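Local coordinates for regulatory protein LEU3 (Saccharomyces cerevisiae, PDB 2ER8), which binds everted CGG half-sites in DNA through a Zn2Cys6 binuclear cluster and controls transcription of leucine-specific genes in yeast, at the zinc ion site and a contact of chain A with DNA. Coordinates in Å, arbitrary orientation; residue numbers count along the deposited sequence, not the author numbering.

Site 1: the zinc ion site. Residues 6, 8-9, 16-18, 26, 28-29, 35-37. With ZN (zinc ion), chain B; ZN (zinc ion), chain C.
This is the Zn2Cys6 binuclear cluster of a fungal transcription factor, in which six cysteines hold two zinc ions. Two CxxC motifs supply four of the thiolates: Cys6 and Cys9 at the helix 7-11, Cys26 and Cys29 at the helix 27-31. In each pair the first cysteine bridges both metals and the second binds one. The SG of Cys26 lies 2.4 Å from the ZN of chain B and equally far from the ZN of chain C. Cys6 SG joins the same two ions from another side. The ZN of chain B sits 3.1 Å from the ZN of chain C. Cys29 and Cys36 complete a near-tetrahedral set on the ZN of chain B, Cys9 and Cys16 on the ZN of chain C. The torsions follow this near twofold scheme. Both bridging sulfurs stand between backbone N and carbonyl carbon (chi1 80° for Cys6, 75° for Cys26), the helical Cys9 and Cys29 place SG anti to the carbonyl carbon, and the loop residues Cys16 and Cys36 place it anti to N. The N-H of Cys9 reaches Cys6 SG at 3.4 Å, and that of Cys29 meets Cys26 SG at 3.2 Å, tying each helix turn to its bridging thiolate. Cys16 SG accepts from the amides of Cys6 and Ala18, Cys36 SG from that of Cys26. Such N-H groups probably offset part of the negative charge gathered by six sulfurs around two metals. Cysteine suits every position because its soft sulfur binds zinc firmly and can bridge. In this short DNA-binding domain of the longer regulator, the cluster ties both helices and their loops together and probably keeps the DNA-reading unit rigid.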
loop_
_atom_site.group_PDB
_atom_site.type_symbol
_atom_site.label_atom_id
_atom_site.label_comp_id
_atom_site.label_asym_id
_atom_site.label_seq_id
_atom_site.Cartn_x
_atom_site.Cartn_y
_atom_site.Cartn_z
ATOM N N CYS A 6 -10.614 -7.456 -10.306
ATOM C CA CYS A 6 -12.043 -7.279 -10.422
ATOM C C CYS A 6 -12.588 -6.764 -9.114
ATOM O O CYS A 6 -11.998 -6.958 -8.055
ATOM C CB CYS A 6 -12.715 -8.594 -10.745
ATOM S SG CYS A 6 -12.908 -9.568 -9.312
ATOM N N GLU A 8 -14.919 -7.562 -6.877
ATOM C CA GLU A 8 -14.948 -8.457 -5.730
ATOM C C GLU A 8 -13.581 -8.729 -5.155
ATOM O O GLU A 8 -13.420 -8.682 -3.945
ATOM C CB GLU A 8 -15.615 -9.779 -6.093
ATOM C CG GLU A 8 -15.902 -10.655 -4.897
ATOM C CD GLU A 8 -16.550 -9.876 -3.733
ATOM O OE1 GLU A 8 -17.339 -8.941 -4.000
ATOM O OE2 GLU A 8 -16.287 -10.197 -2.547
ATOM N N CYS A 9 -12.595 -9.017 -5.994
ATOM C CA CYS A 9 -11.269 -9.261 -5.457
ATOM C C CYS A 9 -10.700 -8.040 -4.790
ATOM O O CYS A 9 -10.031 -8.148 -3.772
ATOM C CB CYS A 9 -10.363 -9.759 -6.535
ATOM S SG CYS A 9 -10.908 -11.400 -6.832
ATOM N N CYS A 16 -6.582 -11.721 -7.646
ATOM C CA CYS A 16 -7.529 -11.828 -8.740
ATOM C C CYS A 16 -6.800 -12.158 -10.020
ATOM O O CYS A 16 -5.802 -11.544 -10.359
ATOM C CB CYS A 16 -8.293 -10.521 -8.902
ATOM S SG CYS A 16 -9.097 -10.337 -10.462
ATOM N N ASP A 17 -7.303 -13.156 -10.724
ATOM C CA ASP A 17 -6.714 -13.573 -11.981
ATOM C C ASP A 17 -7.698 -13.295 -13.120
ATOM O O ASP A 17 -7.523 -13.801 -14.213
ATOM C CB ASP A 17 -6.403 -15.070 -11.923
ATOM C CG ASP A 17 -7.669 -15.936 -11.882
ATOM O OD1 ASP A 17 -8.776 -15.402 -11.591
ATOM O OD2 ASP A 17 -7.546 -17.157 -12.137
ATOM N N ALA A 18 -8.728 -12.491 -12.863
ATOM C CA ALA A 18 -9.729 -12.178 -13.877
ATOM C C ALA A 18 -9.141 -12.124 -15.268
ATOM O O ALA A 18 -9.700 -12.716 -16.182
ATOM C CB ALA A 18 -10.413 -10.865 -13.563
ATOM N N CYS A 26 -13.225 -14.427 -12.734
ATOM C CA CYS A 26 -11.992 -14.727 -12.021
ATOM C C CYS A 26 -12.290 -15.872 -11.082
ATOM O O CYS A 26 -13.420 -16.039 -10.606
ATOM C CB CYS A 26 -11.472 -13.516 -11.232
ATOM S SG CYS A 26 -12.406 -13.175 -9.731
ATOM N N LYS A 28 -11.695 -16.592 -7.935
ATOM C CA LYS A 28 -12.354 -16.169 -6.708
ATOM C C LYS A 28 -13.839 -15.874 -6.879
ATOM O O LYS A 28 -14.648 -16.318 -6.070
ATOM C CB LYS A 28 -11.648 -14.933 -6.151
ATOM C CG LYS A 28 -10.280 -15.196 -5.508
ATOM C CD LYS A 28 -10.471 -15.823 -4.148
ATOM C CE LYS A 28 -9.197 -15.945 -3.367
ATOM N NZ LYS A 28 -9.473 -16.557 -2.013
ATOM N N CYS A 29 -14.190 -15.130 -7.929
ATOM C CA CYS A 29 -15.593 -14.764 -8.195
ATOM C C CYS A 29 -16.453 -15.966 -8.566
ATOM O O CYS A 29 -17.630 -16.049 -8.204
ATOM C CB CYS A 29 -15.690 -13.704 -9.306
ATOM S SG CYS A 29 -15.446 -12.006 -8.740
ATOM N N PRO A 35 -20.906 -12.501 -9.927
ATOM C CA PRO A 35 -20.471 -11.812 -11.138
ATOM C C PRO A 35 -19.083 -11.187 -11.003
ATOM O O PRO A 35 -18.820 -10.407 -10.082
ATOM C CB PRO A 35 -21.562 -10.764 -11.344
ATOM C CG PRO A 35 -22.758 -11.412 -10.757
ATOM C CD PRO A 35 -22.219 -12.007 -9.489
ATOM N N CYS A 36 -18.194 -11.525 -11.928
ATOM C CA CYS A 36 -16.854 -10.966 -11.896
ATOM C C CYS A 36 -16.852 -9.668 -12.705
ATOM O O CYS A 36 -16.598 -9.674 -13.912
ATOM C CB CYS A 36 -15.865 -11.960 -12.486
ATOM S SG CYS A 36 -14.182 -11.393 -12.466
ATOM N N ILE A 37 -17.122 -8.557 -12.035
ATOM C CA ILE A 37 -17.176 -7.279 -12.717
ATOM C C ILE A 37 -15.881 -6.497 -12.622
ATOM O O ILE A 37 -15.221 -6.545 -11.595
ATOM C CB ILE A 37 -18.295 -6.441 -12.121
ATOM C CG1 ILE A 37 -19.610 -7.210 -12.241
ATOM C CG2 ILE A 37 -18.391 -5.124 -12.840
ATOM C CD1 ILE A 37 -20.826 -6.507 -11.675
HETATM ZN ZN ZN B . -13.990 -11.497 -10.195
HETATM ZN ZN ZN C . -11.023 -11.315 -9.236
#

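Site 2: a contact of chain A with DNA. Residues 12-15. With nucleotides of chain E; nucleotides of chain D.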
loop_
_atom_site.group_PDB
_atom_site.type_symbol
_atom_site.label_atom_id
_atom_site.label_comp_id
_atom_site.label_asym_id
_atom_site.label_seq_id
_atom_site.Cartn_x
_atom_site.Cartn_y
_atom_site.Cartn_z
ATOM N N GLN A 12 -12.265 -7.674 -1.453
ATOM C CA GLN A 12 -11.694 -8.647 -0.516
ATOM C C GLN A 12 -10.133 -8.662 -0.487
ATOM O O GLN A 12 -9.508 -9.525 0.149
ATOM C CB GLN A 12 -12.244 -10.052 -0.810
ATOM C CG GLN A 12 -13.730 -10.134 -0.903
ATOM C CD GLN A 12 -14.420 -9.607 0.306
ATOM O OE1 GLN A 12 -13.885 -9.682 1.394
ATOM N NE2 GLN A 12 -15.640 -9.102 0.136
ATOM N N LYS A 13 -9.513 -7.691 -1.153
ATOM C CA LYS A 13 -8.058 -7.608 -1.200
ATOM C C LYS A 13 -7.490 -8.988 -1.469
ATOM O O LYS A 13 -6.459 -9.362 -0.916
ATOM C CB LYS A 13 -7.497 -7.073 0.114
ATOM C CG LYS A 13 -7.674 -5.605 0.314
ATOM C CD LYS A 13 -6.952 -5.152 1.572
ATOM C CE LYS A 13 -6.950 -3.660 1.682
ATOM N NZ LYS A 13 -6.127 -3.146 2.826
ATOM N N SER A 14 -8.170 -9.751 -2.319
ATOM C CA SER A 14 -7.719 -11.100 -2.671
ATOM C C SER A 14 -7.060 -11.157 -4.071
ATOM O O SER A 14 -7.357 -10.322 -4.964
ATOM C CB SER A 14 -8.908 -12.081 -2.612
ATOM O OG SER A 14 -9.857 -11.807 -3.625
ATOM N N LYS A 15 -6.170 -12.136 -4.256
ATOM C CA LYS A 15 -5.532 -12.291 -5.549
ATOM C C LYS A 15 -6.601 -12.563 -6.618
ATOM O O LYS A 15 -7.421 -13.495 -6.508
ATOM C CB LYS A 15 -4.536 -13.433 -5.533
ATOM C CG LYS A 15 -3.804 -13.532 -6.836
ATOM C CD LYS A 15 -3.070 -14.828 -6.934
ATOM C CE LYS A 15 -2.529 -14.988 -8.327
ATOM N NZ LYS A 15 -1.841 -13.727 -8.722
ATOM P P DC E 8 -3.020 -9.732 -7.785
ATOM O OP1 DC E 8 -2.705 -10.694 -8.898
ATOM O OP2 DC E 8 -4.441 -9.473 -7.349
ATOM O "O5'" DC E 8 -2.219 -10.236 -6.528
ATOM C "C5'" DC E 8 -1.779 -9.270 -5.623
ATOM C "C4'" DC E 8 -1.187 -9.929 -4.418
ATOM O "O4'" DC E 8 -1.157 -8.940 -3.369
ATOM C "C3'" DC E 8 -2.048 -11.062 -3.887
ATOM O "O3'" DC E 8 -1.126 -11.993 -3.306
ATOM C "C2'" DC E 8 -3.004 -10.342 -2.945
ATOM C "C1'" DC E 8 -2.141 -9.214 -2.390
ATOM N N1 DC E 8 -2.819 -7.938 -2.087
ATOM C C2 DC E 8 -2.293 -7.157 -1.080
ATOM O O2 DC E 8 -1.240 -7.533 -0.534
ATOM N N3 DC E 8 -2.920 -6.005 -0.726
ATOM C C4 DC E 8 -4.031 -5.630 -1.356
ATOM N N4 DC E 8 -4.619 -4.497 -0.953
ATOM C C5 DC E 8 -4.581 -6.398 -2.423
ATOM C C6 DC E 8 -3.945 -7.542 -2.752
ATOM P P DC E 9 -1.645 -13.312 -2.544
ATOM O OP1 DC E 9 -1.322 -14.477 -3.422
ATOM O OP2 DC E 9 -3.047 -13.116 -2.054
ATOM O "O5'" DC E 9 -0.662 -13.367 -1.297
ATOM C "C5'" DC E 9 0.637 -12.818 -1.411
ATOM C "C4'" DC E 9 1.253 -12.599 -0.049
ATOM O "O4'" DC E 9 0.696 -11.428 0.605
ATOM C "C3'" DC E 9 1.010 -13.741 0.935
ATOM O "O3'" DC E 9 2.156 -13.830 1.808
ATOM C "C2'" DC E 9 -0.283 -13.319 1.624
ATOM C "C1'" DC E 9 -0.112 -11.808 1.722
ATOM N N1 DC E 9 -1.335 -10.992 1.687
ATOM C C2 DC E 9 -1.526 -9.978 2.641
ATOM O O2 DC E 9 -0.683 -9.800 3.512
ATOM N N3 DC E 9 -2.615 -9.205 2.564
ATOM C C4 DC E 9 -3.524 -9.436 1.626
ATOM N N4 DC E 9 -4.591 -8.674 1.600
ATOM C C5 DC E 9 -3.370 -10.462 0.666
ATOM C C6 DC E 9 -2.284 -11.220 0.740
ATOM P P DC D 3 -13.548 -4.215 6.690
ATOM O OP1 DC D 3 -14.205 -3.372 7.753
ATOM O OP2 DC D 3 -13.871 -3.942 5.240
ATOM O "O5'" DC D 3 -11.990 -4.032 6.925
ATOM C "C5'" DC D 3 -11.160 -5.159 6.872
ATOM C "C4'" DC D 3 -9.870 -4.886 7.592
ATOM O "O4'" DC D 3 -9.047 -6.025 7.304
ATOM C "C3'" DC D 3 -9.116 -3.685 7.057
ATOM O "O3'" DC D 3 -8.208 -3.291 8.092
ATOM C "C2'" DC D 3 -8.374 -4.285 5.878
ATOM C "C1'" DC D 3 -8.055 -5.679 6.365
ATOM N N1 DC D 3 -8.040 -6.725 5.334
ATOM C C2 DC D 3 -7.059 -7.727 5.441
ATOM O O2 DC D 3 -6.241 -7.676 6.382
ATOM N N3 DC D 3 -7.031 -8.718 4.526
ATOM C C4 DC D 3 -7.918 -8.737 3.535
ATOM N N4 DC D 3 -7.829 -9.750 2.657
ATOM C C5 DC D 3 -8.929 -7.719 3.401
ATOM C C6 DC D 3 -8.950 -6.741 4.315
ATOM P P DG D 4 -7.727 -1.763 8.219
ATOM O OP1 DG D 4 -8.635 -1.053 9.160
ATOM O OP2 DG D 4 -7.474 -1.202 6.863
ATOM O "O5'" DG D 4 -6.323 -1.903 8.936
ATOM C "C5'" DG D 4 -6.208 -2.681 10.099
ATOM C "C4'" DG D 4 -4.793 -3.177 10.247
ATOM O "O4'" DG D 4 -4.508 -4.187 9.241
ATOM C "C3'" DG D 4 -3.784 -2.062 9.981
ATOM O "O3'" DG D 4 -2.606 -2.296 10.763
ATOM C "C2'" DG D 4 -3.535 -2.181 8.486
ATOM C "C1'" DG D 4 -3.592 -3.690 8.266
ATOM N N9 DG D 4 -4.057 -4.125 6.939
ATOM C C8 DG D 4 -5.075 -3.558 6.218
ATOM N N7 DG D 4 -5.293 -4.161 5.078
ATOM C C5 DG D 4 -4.361 -5.180 5.038
ATOM C C6 DG D 4 -4.123 -6.156 4.035
ATOM O O6 DG D 4 -4.709 -6.311 2.979
ATOM N N1 DG D 4 -3.083 -6.999 4.370
ATOM C C2 DG D 4 -2.364 -6.923 5.521
ATOM N N2 DG D 4 -1.409 -7.836 5.628
ATOM N N3 DG D 4 -2.569 -6.021 6.485
ATOM C C4 DG D 4 -3.578 -5.181 6.176
ATOM P P DG D 5 -1.282 -1.438 10.495
ATOM O OP1 DG D 5 -0.368 -1.720 11.652
ATOM O OP2 DG D 5 -1.775 -0.044 10.215
ATOM O "O5'" DG D 5 -0.652 -2.118 9.198
ATOM C "C5'" DG D 5 -0.450 -3.538 9.170
ATOM C "C4'" DG D 5 0.648 -3.906 8.204
ATOM O "O4'" DG D 5 0.102 -4.231 6.893
ATOM C "C3'" DG D 5 1.569 -2.709 7.970
ATOM O "O3'" DG D 5 2.897 -3.187 7.684
ATOM C "C2'" DG D 5 0.908 -2.006 6.795
ATOM C "C1'" DG D 5 0.436 -3.194 5.967
ATOM N N9 DG D 5 -0.694 -2.949 5.059
ATOM C C8 DG D 5 -1.569 -1.887 5.086
ATOM N N7 DG D 5 -2.432 -1.903 4.102
ATOM C C5 DG D 5 -2.114 -3.049 3.387
ATOM C C6 DG D 5 -2.698 -3.589 2.215
ATOM O O6 DG D 5 -3.658 -3.151 1.546
ATOM N N1 DG D 5 -2.056 -4.760 1.829
ATOM C C2 DG D 5 -1.009 -5.342 2.492
ATOM N N2 DG D 5 -0.533 -6.459 1.966
ATOM N N3 DG D 5 -0.465 -4.858 3.585
ATOM C C4 DG D 5 -1.055 -3.717 3.974
#
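Three successive base pairs are read in the major groove by the short loop that follows helix 7-11, the CGG-recognition segment of the domain. The close-packed part is Lys13, whose backbone takes the left-handed helical conformation and turns its side chain and its carbonyl toward the bases. With CG anti to the carbonyl carbon (chi1 -75°) and the rest of the chain extended, its ammonium reaches the Hoogsteen edges of two successive guanines. Lys13 NZ donates to N7 of DG4 of chain D at 2.6 Å and to O6 of DG5 of chain D at 2.8 Å. Along the way Lys13 CB touches C5 of DC3 of chain D at 3.6 Å, and CD passes over the face of that cytosine ring. Lysine suits the place because a long apolar stem carries a multiple donor to neighbouring guanine acceptors. An alanine here would remove the ammonium and most of the stem, and would probably weaken discrimination of the GG step. Main-chain carbonyls read cytosine amino groups: N4 of DC9 of chain E gives a nearly straight bond (166° at H) to the in-plane lone pair of Lys13 O, 3.2 Å away. N4 of DC3 of chain D donates a hydrogen bond to Gln12 O at 3.0 Å from above the carbonyl plane. The looser side is Lys15, a poorly ordered chain bent at its end, whose NZ forms a salt bridge with phosphate oxygen OP1 of DC8 of chain E at 3.2 Å. A flexible cation suits a phosphate. The loop joins helix 7-11 to the zinc ligand Cys16, so that Gln12 and Lys13 face the bases while Lys15 points to the phosphate backbone.

The C-alpha centres of site 1 and site 2 lie about 9 Å apart. The two share no residue, but site 2 runs straight into Cys16 of site 1, with Cys9 a few residues before it. Metal binding therefore pins both ends of the stretch that carries base specificity, so the cluster is likely to set the loop's shape before DNA is met. The deposited assembly holds two copies of the protein, and each repeats this pairing of scaffold and reader, in keeping with recognition of two everted CGG half-sites.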